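Local structure of endoglucanase, glycoside hydrolase family 5 protein (Cytophaga hutchinsonii, 5IHS) at residues S56-Q61 and A285-T290; N232-A237 and Y269-A274; K236-D239 and A243-V246. The protein probably hydrolyses internal beta-1,4-glucosidic bonds of cellulose, as an endoglucanase of glycoside hydrolase family 5 with a TIM-barrel fold. All blocks are in the same frame, centred on the assembly; numbering follows the deposited sequence.

How the contacts relate
After an N-terminal helix and a small two-stranded sheet, the chain enters strand 53-57, the first of the eight-stranded parallel barrel, and segment 56-61. Its partner, 285-290, comes more than 220 residues later, past the eighth strand, the first strand's neighbour in the closed barrel; the loop closed by contact 1 contains both other contacts. Contacts 2 and 3 start together on helix 228-239, sharing Lys-236 and Ala-237. Contact 3 closes a short loop to strand 244-249; contact 2 reaches further, to helix 262-274. Their centres lie about 7 Å apart, and Ala-234 on Leu-244 and Leu-272 on Val-246 pack these three elements together. Contact 1 is remote, 26-27 Å away between centres.

Contact 1 of 3, residues S56-Q61 and A285-T290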
loop_
_atom_site.group_PDB
_atom_site.type_symbol
_atom_site.label_atom_id
_atom_site.label_comp_id
_atom_site.label_asym_id
_atom_site.label_seq_id
_atom_site.Cartn_x
_atom_site.Cartn_y
_atom_site.Cartn_z
ATOM N N SER A 56 5.813 -2.679 1.547
ATOM C CA SER A 56 5.572 -1.554 2.432
ATOM C C SER A 56 6.763 -1.345 3.354
ATOM O O SER A 56 7.284 -2.295 3.951
ATOM C CB SER A 56 4.314 -1.781 3.275
ATOM O OG SER A 56 3.934 -0.608 3.989
ATOM N N LEU A 57 7.135 -0.088 3.521
ATOM C CA LEU A 57 7.936 0.314 4.656
ATOM C C LEU A 57 7.072 0.244 5.915
ATOM O O LEU A 57 5.838 0.207 5.865
ATOM C CB LEU A 57 8.511 1.709 4.413
ATOM C CG LEU A 57 9.361 1.821 3.134
ATOM C CD1 LEU A 57 9.733 3.252 2.827
ATOM C CD2 LEU A 57 10.599 0.952 3.179
ATOM N N PHE A 58 7.736 0.218 7.056
ATOM C CA PHE A 58 7.092 0.185 8.365
ATOM C C PHE A 58 6.853 1.621 8.825
ATOM O O PHE A 58 7.389 2.568 8.249
ATOM C CB PHE A 58 8.056 -0.563 9.294
ATOM C CG PHE A 58 7.557 -0.898 10.698
ATOM C CD1 PHE A 58 6.963 -2.126 10.969
ATOM C CD2 PHE A 58 7.851 -0.070 11.778
ATOM C CE1 PHE A 58 6.597 -2.470 12.264
ATOM C CE2 PHE A 58 7.496 -0.425 13.074
ATOM C CZ PHE A 58 6.875 -1.619 13.313
ATOM N N TRP A 59 6.054 1.778 9.879
ATOM C CA TRP A 59 5.797 3.071 10.512
ATOM C C TRP A 59 6.982 4.025 10.398
ATOM O O TRP A 59 8.064 3.746 10.927
ATOM C CB TRP A 59 5.533 2.861 11.994
ATOM C CG TRP A 59 4.309 2.086 12.349
ATOM C CD1 TRP A 59 4.168 0.729 12.445
ATOM C CD2 TRP A 59 3.061 2.646 12.741
ATOM N NE1 TRP A 59 2.897 0.422 12.861
ATOM C CE2 TRP A 59 2.193 1.585 13.042
ATOM C CE3 TRP A 59 2.596 3.957 12.864
ATOM C CZ2 TRP A 59 0.881 1.797 13.471
ATOM C CZ3 TRP A 59 1.304 4.168 13.293
ATOM C CH2 TRP A 59 0.460 3.097 13.591
ATOM N N SER A 60 6.770 5.181 9.772
ATOM C CA SER A 60 7.864 6.089 9.464
ATOM C C SER A 60 8.567 6.619 10.707
ATOM O O SER A 60 9.768 6.918 10.649
ATOM C CB SER A 60 7.340 7.259 8.638
ATOM O OG SER A 60 6.302 7.968 9.292
ATOM N N GLN A 61 7.851 6.776 11.822
ATOM C CA GLN A 61 8.498 7.346 13.002
ATOM C C GLN A 61 9.368 6.335 13.743
ATOM O O GLN A 61 10.189 6.734 14.579
ATOM C CB GLN A 61 7.480 8.026 13.937
ATOM C CG GLN A 61 6.579 7.113 14.760
ATOM C CD GLN A 61 5.279 6.761 14.055
ATOM O OE1 GLN A 61 5.277 6.369 12.878
ATOM N NE2 GLN A 61 4.162 6.895 14.767
ATOM N N ALA A 285 11.317 -3.725 7.776
ATOM C CA ALA A 285 11.594 -3.359 9.152
ATOM C C ALA A 285 12.534 -4.417 9.672
ATOM O O ALA A 285 12.507 -5.554 9.199
ATOM C CB ALA A 285 10.330 -3.401 10.010
ATOM N N ASP A 286 13.350 -4.046 10.655
ATOM C CA ASP A 286 14.281 -4.985 11.266
ATOM C C ASP A 286 13.888 -5.337 12.696
ATOM O O ASP A 286 14.715 -5.833 13.463
ATOM C CB ASP A 286 15.716 -4.466 11.183
ATOM C CG ASP A 286 16.002 -3.352 12.155
ATOM O OD1 ASP A 286 15.062 -2.581 12.457
ATOM O OD2 ASP A 286 17.173 -3.246 12.597
ATOM N N LYS A 287 12.633 -5.100 13.057
ATOM C CA LYS A 287 12.114 -5.520 14.349
ATOM C C LYS A 287 12.145 -7.047 14.436
ATOM O O LYS A 287 11.864 -7.728 13.445
ATOM C CB LYS A 287 10.670 -5.015 14.462
ATOM C CG LYS A 287 9.927 -5.366 15.730
ATOM C CD LYS A 287 8.585 -4.638 15.809
ATOM C CE LYS A 287 7.897 -4.919 17.133
ATOM N NZ LYS A 287 6.571 -4.261 17.232
ATOM N N PRO A 288 12.510 -7.629 15.602
ATOM C CA PRO A 288 12.580 -9.107 15.707
ATOM C C PRO A 288 11.213 -9.765 15.874
ATOM O O PRO A 288 10.888 -10.369 16.912
ATOM C CB PRO A 288 13.505 -9.305 16.916
ATOM C CG PRO A 288 13.298 -8.098 17.739
ATOM C CD PRO A 288 13.081 -6.968 16.786
ATOM N N GLU A 289 10.404 -9.665 14.815
ATOM C CA GLU A 289 9.073 -10.258 14.736
ATOM C C GLU A 289 8.922 -10.942 13.381
ATOM O O GLU A 289 9.600 -10.590 12.415
ATOM C CB GLU A 289 7.939 -9.212 14.915
ATOM C CG GLU A 289 7.734 -8.232 13.728
ATOM C CD GLU A 289 6.568 -7.243 13.912
ATOM O OE1 GLU A 289 6.087 -7.055 15.049
ATOM O OE2 GLU A 289 6.132 -6.638 12.907
ATOM N N THR A 290 7.987 -11.897 13.303
ATOM C CA THR A 290 7.836 -12.721 12.102
ATOM C C THR A 290 7.612 -11.886 10.846
ATOM O O THR A 290 8.103 -12.245 9.768
ATOM C CB THR A 290 6.640 -13.657 12.280
ATOM O OG1 THR A 290 6.767 -14.362 13.516
ATOM C CG2 THR A 290 6.531 -14.646 11.114
#
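Phe-58 packs against Ala-285 through the root of its side chain: Phe-58 CB lies 3.7 Å from Ala-285 CB, and the same methyl also touches CG and CD1 of the ring. With CG anti to the backbone N (chi1 -173°), the ring extends from this root alongside segment 285-290, meeting its three partners there obliquely. This inner part is snug and both residues are buried. Outward the fit slackens. Phe-58 CZ stands 4.3 Å from Lys-287 CD, an approach to the aliphatic part of a fully extended, exposed lysine, and Phe-58 CE1 is 4.2 Å from Glu-289 OE2. The two charged chains are paired with each other by a long salt bridge, Lys-287 NZ to Glu-289 OE1 at 3.6 Å, so the ring's outer end borders the lysine's methylenes and the carboxylate oxygen outside that bridge. One face of the Phe-58 ring carries Trp-59 CD1, 3.5 Å above its plane and offset toward the rim. The contact continues the meeting of the first and last barrel strands: backbone bonds link Ser-56 to Asn-281 and Ile-284 of strand 279-284, Phe-58 also touches Ser-283 and Met-63, and Leu-57 packs on Val-109 of helix 99-116.

Contact 2 of 3, residues N232-A237 and Y269-A274; sequences NEAQKA and YEFLDA
Phe-271 reaches from helix 262-274 with CZ and CE2, the far end of its ring, against the methyl of Ala-234 on helix 228-239: CZ of Phe-271 lies 3.8 Å from Ala-234 CB, and its CE2 is 3.9 Å from the same methyl. The ring bridges two helix backbones that stay well apart, the nearest CA atoms, those of Gln-235 and Phe-271, being 9.4 Å from each other. Its CG stands anti to the backbone N (chi1 174°), which carries the ring out across this gap. Phe-271 CZ also lies 4.2 Å from the backbone N of Gln-235, a loose approach. On the more exposed border, Gln-235 OE1 is 4.1 Å from Phe-271 CE1, with the amide plane nearly perpendicular to the ring (87°). A bend at chi2 turns the glutamine chain, and its NE2 is hydrogen-bonded to Asp-239 OD1 one turn on, which helps fix the amide. His-275 lies beside both residues, its ring meeting that of Phe-271 with planes at about 50°. An alanine in place of Phe-271 would probably leave a gap between the two helices, with the Ala-234 methyl and the Gln-235 amide deprived of their aromatic neighbour. These are adjacent outer helices of the TIM barrel, and across this segment pair they meet mainly through van der Waals packing: one aromatic ring spans the groove, a buried methyl packs against its far end, and the amide sets its oxygen near a ring carbon while giving one N-H to Asp-239 of its own helix.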
loop_
_atom_site.group_PDB
_atom_site.type_symbol
_atom_site.label_atom_id
_atom_site.label_comp_id
_atom_site.label_asym_id
_atom_site.label_seq_id
_atom_site.Cartn_x
_atom_site.Cartn_y
_atom_site.Cartn_z
ATOM N N ASN A 232 -13.772 -14.746 0.825
ATOM C CA ASN A 232 -15.183 -14.689 0.455
ATOM C C ASN A 232 -15.736 -13.276 0.593
ATOM O O ASN A 232 -16.532 -12.830 -0.246
ATOM C CB ASN A 232 -16.002 -15.654 1.315
ATOM C CG ASN A 232 -15.745 -17.103 0.987
ATOM O OD1 ASN A 232 -15.213 -17.429 -0.071
ATOM N ND2 ASN A 232 -16.130 -17.988 1.902
ATOM N N GLU A 233 -15.335 -12.560 1.651
ATOM C CA GLU A 233 -15.708 -11.155 1.801
ATOM C C GLU A 233 -15.221 -10.344 0.606
ATOM O O GLU A 233 -15.966 -9.537 0.035
ATOM C CB GLU A 233 -15.108 -10.630 3.114
ATOM C CG GLU A 233 -15.213 -9.125 3.377
ATOM C CD GLU A 233 -16.579 -8.676 3.844
ATOM O OE1 GLU A 233 -17.388 -9.542 4.257
ATOM O OE2 GLU A 233 -16.832 -7.450 3.801
ATOM N N ALA A 234 -13.960 -10.536 0.220
ATOM C CA ALA A 234 -13.417 -9.820 -0.929
ATOM C C ALA A 234 -14.203 -10.127 -2.198
ATOM O O ALA A 234 -14.549 -9.216 -2.958
ATOM C CB ALA A 234 -11.944 -10.182 -1.093
ATOM N N GLN A 235 -14.506 -11.406 -2.439
ATOM C CA GLN A 235 -15.251 -11.777 -3.643
ATOM C C GLN A 235 -16.626 -11.118 -3.672
ATOM O O GLN A 235 -17.083 -10.657 -4.726
ATOM C CB GLN A 235 -15.381 -13.300 -3.731
ATOM C CG GLN A 235 -16.142 -13.781 -4.957
ATOM C CD GLN A 235 -15.400 -13.463 -6.254
ATOM O OE1 GLN A 235 -14.299 -13.973 -6.493
ATOM N NE2 GLN A 235 -15.984 -12.599 -7.084
ATOM N N LYS A 236 -17.298 -11.062 -2.520
ATOM C CA LYS A 236 -18.605 -10.415 -2.461
ATOM C C LYS A 236 -18.509 -8.930 -2.795
ATOM O O LYS A 236 -19.394 -8.378 -3.451
ATOM C CB LYS A 236 -19.245 -10.654 -1.089
ATOM C CG LYS A 236 -19.676 -12.105 -0.878
ATOM C CD LYS A 236 -20.204 -12.376 0.520
ATOM C CE LYS A 236 -20.431 -13.872 0.732
ATOM N NZ LYS A 236 -21.144 -14.191 1.999
ATOM N N ALA A 237 -17.440 -8.263 -2.364
ATOM C CA ALA A 237 -17.252 -6.864 -2.740
ATOM C C ALA A 237 -17.021 -6.717 -4.244
ATOM O O ALA A 237 -17.548 -5.790 -4.871
ATOM C CB ALA A 237 -16.091 -6.260 -1.949
ATOM N N TYR A 269 -2.094 -15.496 -2.677
ATOM C CA TYR A 269 -1.511 -15.073 -3.949
ATOM C C TYR A 269 -2.327 -15.594 -5.128
ATOM O O TYR A 269 -2.523 -14.882 -6.120
ATOM C CB TYR A 269 -0.068 -15.546 -4.078
ATOM C CG TYR A 269 0.975 -14.864 -3.219
ATOM C CD1 TYR A 269 0.895 -13.517 -2.866
ATOM C CD2 TYR A 269 2.086 -15.578 -2.810
ATOM C CE1 TYR A 269 1.886 -12.920 -2.104
ATOM C CE2 TYR A 269 3.085 -14.990 -2.066
ATOM C CZ TYR A 269 2.994 -13.662 -1.715
ATOM O OH TYR A 269 4.016 -13.106 -0.970
ATOM N N GLU A 270 -2.794 -16.845 -5.044
ATOM C CA GLU A 270 -3.599 -17.415 -6.122
ATOM C C GLU A 270 -4.859 -16.585 -6.354
ATOM O O GLU A 270 -5.206 -16.252 -7.493
ATOM C CB GLU A 270 -3.948 -18.857 -5.762
ATOM C CG GLU A 270 -4.810 -19.604 -6.737
ATOM C CD GLU A 270 -4.916 -21.067 -6.331
ATOM O OE1 GLU A 270 -5.513 -21.347 -5.267
ATOM O OE2 GLU A 270 -4.363 -21.938 -7.040
ATOM N N PHE A 271 -5.551 -16.238 -5.272
ATOM C CA PHE A 271 -6.764 -15.425 -5.364
ATOM C C PHE A 271 -6.470 -14.034 -5.916
ATOM O O PHE A 271 -7.171 -13.542 -6.809
ATOM C CB PHE A 271 -7.386 -15.335 -3.970
ATOM C CG PHE A 271 -8.565 -14.411 -3.879
ATOM C CD1 PHE A 271 -9.820 -14.821 -4.293
ATOM C CD2 PHE A 271 -8.424 -13.134 -3.347
ATOM C CE1 PHE A 271 -10.910 -13.967 -4.204
ATOM C CE2 PHE A 271 -9.511 -12.282 -3.255
ATOM C CZ PHE A 271 -10.751 -12.705 -3.680
ATOM N N LEU A 272 -5.436 -13.380 -5.383
ATOM C CA LEU A 272 -5.128 -12.023 -5.814
ATOM C C LEU A 272 -4.735 -11.992 -7.285
ATOM O O LEU A 272 -5.179 -11.116 -8.036
ATOM C CB LEU A 272 -4.027 -11.419 -4.945
ATOM C CG LEU A 272 -4.367 -11.346 -3.451
ATOM C CD1 LEU A 272 -3.141 -10.959 -2.647
ATOM C CD2 LEU A 272 -5.523 -10.377 -3.190
ATOM N N ASP A 273 -3.929 -12.958 -7.726
ATOM C CA ASP A 273 -3.546 -13.004 -9.133
ATOM C C ASP A 273 -4.751 -13.289 -10.023
ATOM O O ASP A 273 -4.858 -12.734 -11.123
ATOM C CB ASP A 273 -2.461 -14.058 -9.343
ATOM C CG ASP A 273 -1.097 -13.628 -8.815
ATOM O OD1 ASP A 273 -0.866 -12.422 -8.548
ATOM O OD2 ASP A 273 -0.233 -14.532 -8.708
ATOM N N ALA A 274 -5.660 -14.158 -9.572
ATOM C CA ALA A 274 -6.838 -14.473 -10.376
ATOM C C ALA A 274 -7.676 -13.233 -10.651
ATOM O O ALA A 274 -8.326 -13.146 -11.700
ATOM C CB ALA A 274 -7.686 -15.531 -9.668
#

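Contact 3 of 3, residues K236-D239 and A243-V246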
loop_
_atom_site.group_PDB
_atom_site.type_symbol
_atom_site.label_atom_id
_atom_site.label_comp_id
_atom_site.label_asym_id
_atom_site.label_seq_id
_atom_site.Cartn_x
_atom_site.Cartn_y
_atom_site.Cartn_z
ATOM N N LYS A 236 -17.298 -11.062 -2.520
ATOM C CA LYS A 236 -18.605 -10.415 -2.461
ATOM C C LYS A 236 -18.509 -8.930 -2.795
ATOM O O LYS A 236 -19.394 -8.378 -3.451
ATOM C CB LYS A 236 -19.245 -10.654 -1.089
ATOM C CG LYS A 236 -19.676 -12.105 -0.878
ATOM C CD LYS A 236 -20.204 -12.376 0.520
ATOM C CE LYS A 236 -20.431 -13.872 0.732
ATOM N NZ LYS A 236 -21.144 -14.191 1.999
ATOM N N ALA A 237 -17.440 -8.263 -2.364
ATOM C CA ALA A 237 -17.252 -6.864 -2.740
ATOM C C ALA A 237 -17.021 -6.717 -4.244
ATOM O O ALA A 237 -17.548 -5.790 -4.871
ATOM C CB ALA A 237 -16.091 -6.260 -1.949
ATOM N N LEU A 238 -16.230 -7.615 -4.841
ATOM C CA LEU A 238 -16.039 -7.586 -6.287
ATOM C C LEU A 238 -17.363 -7.793 -7.012
ATOM O O LEU A 238 -17.635 -7.139 -8.033
ATOM C CB LEU A 238 -15.024 -8.656 -6.690
ATOM C CG LEU A 238 -13.616 -8.503 -6.117
ATOM C CD1 LEU A 238 -12.775 -9.713 -6.495
ATOM C CD2 LEU A 238 -12.959 -7.229 -6.596
ATOM N N ASP A 239 -18.206 -8.694 -6.490
ATOM C CA ASP A 239 -19.513 -8.937 -7.097
ATOM C C ASP A 239 -20.349 -7.668 -7.142
ATOM O O ASP A 239 -21.217 -7.511 -8.015
ATOM C CB ASP A 239 -20.289 -9.963 -6.272
ATOM C CG ASP A 239 -19.711 -11.365 -6.339
ATOM O OD1 ASP A 239 -18.851 -11.653 -7.201
ATOM O OD2 ASP A 239 -20.158 -12.199 -5.519
ATOM N N ALA A 243 -13.330 -2.003 -6.855
ATOM C CA ALA A 243 -11.964 -2.463 -7.043
ATOM C C ALA A 243 -11.219 -2.403 -5.718
ATOM O O ALA A 243 -11.308 -1.411 -4.983
ATOM C CB ALA A 243 -11.241 -1.586 -8.076
ATOM N N LEU A 244 -10.479 -3.463 -5.421
ATOM C CA LEU A 244 -9.732 -3.606 -4.180
ATOM C C LEU A 244 -8.238 -3.472 -4.447
ATOM O O LEU A 244 -7.749 -3.832 -5.523
ATOM C CB LEU A 244 -9.983 -4.988 -3.576
ATOM C CG LEU A 244 -11.458 -5.352 -3.372
ATOM C CD1 LEU A 244 -11.585 -6.734 -2.773
ATOM C CD2 LEU A 244 -12.163 -4.318 -2.494
ATOM N N PHE A 245 -7.507 -2.998 -3.437
ATOM C CA PHE A 245 -6.045 -2.934 -3.465
ATOM C C PHE A 245 -5.552 -3.434 -2.111
ATOM O O PHE A 245 -5.950 -2.900 -1.068
ATOM C CB PHE A 245 -5.613 -1.479 -3.720
ATOM C CG PHE A 245 -4.165 -1.282 -4.157
ATOM C CD1 PHE A 245 -3.083 -1.863 -3.508
ATOM C CD2 PHE A 245 -3.888 -0.446 -5.230
ATOM C CE1 PHE A 245 -1.782 -1.638 -3.930
ATOM C CE2 PHE A 245 -2.580 -0.220 -5.649
ATOM C CZ PHE A 245 -1.540 -0.809 -4.987
ATOM N N VAL A 246 -4.715 -4.472 -2.117
ATOM C CA VAL A 246 -4.118 -4.972 -0.883
ATOM C C VAL A 246 -2.886 -4.116 -0.593
ATOM O O VAL A 246 -1.756 -4.445 -0.974
ATOM C CB VAL A 246 -3.821 -6.478 -0.955
ATOM C CG1 VAL A 246 -3.055 -6.935 0.281
ATOM C CG2 VAL A 246 -5.124 -7.254 -1.070
#
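Leu-238 and Leu-244 meet where helix 228-239 packs on strand 244-249, the closing half of a beta-alpha-beta unit of the TIM barrel that begins with strand 215-221. The methyl CD2 of Leu-238 sits 4.0 Å from Leu-244 CG and 4.1 Å from Leu-244 CD1, so one branch of the helix residue lies against the fork of the strand residue, the two chains crossing obliquely. Beside it, the methyl of Ala-237 comes up to the other branch of Leu-244 more loosely, Ala-237 CB standing 4.4 Å from Leu-244 CD2. All three residues are buried and the join is wholly apolar. The CB of Leu-244 is directed toward the helix; CD1 meets Leu-238 and CD2 faces Ala-237. Leu-238 has CG anti to its carbonyl carbon (chi1 -62°), and this turn sets CD2 against Leu-244. A second shell holds the pair in place. Val-202 of helix 202-207 touches both Ala-237 and Leu-244, Ala-206 of that helix adds to the packing on Ala-237, and Ile-242, in the connecting turn, also lies against Ala-237. His-275 touches Leu-238 from the loop after helix 262-274. The strand is fixed on either side by backbone hydrogen bonds: Ala-243 and Phe-245 pair with Tyr-217, Phe-245 also with Leu-219, and Val-246 with Ser-278, just before strand 279-284, and Cys-280 within it. At the helix's C-terminal end, the carbonyl O of Leu-238 accepts a hydrogen bond from Asn-40 ND2.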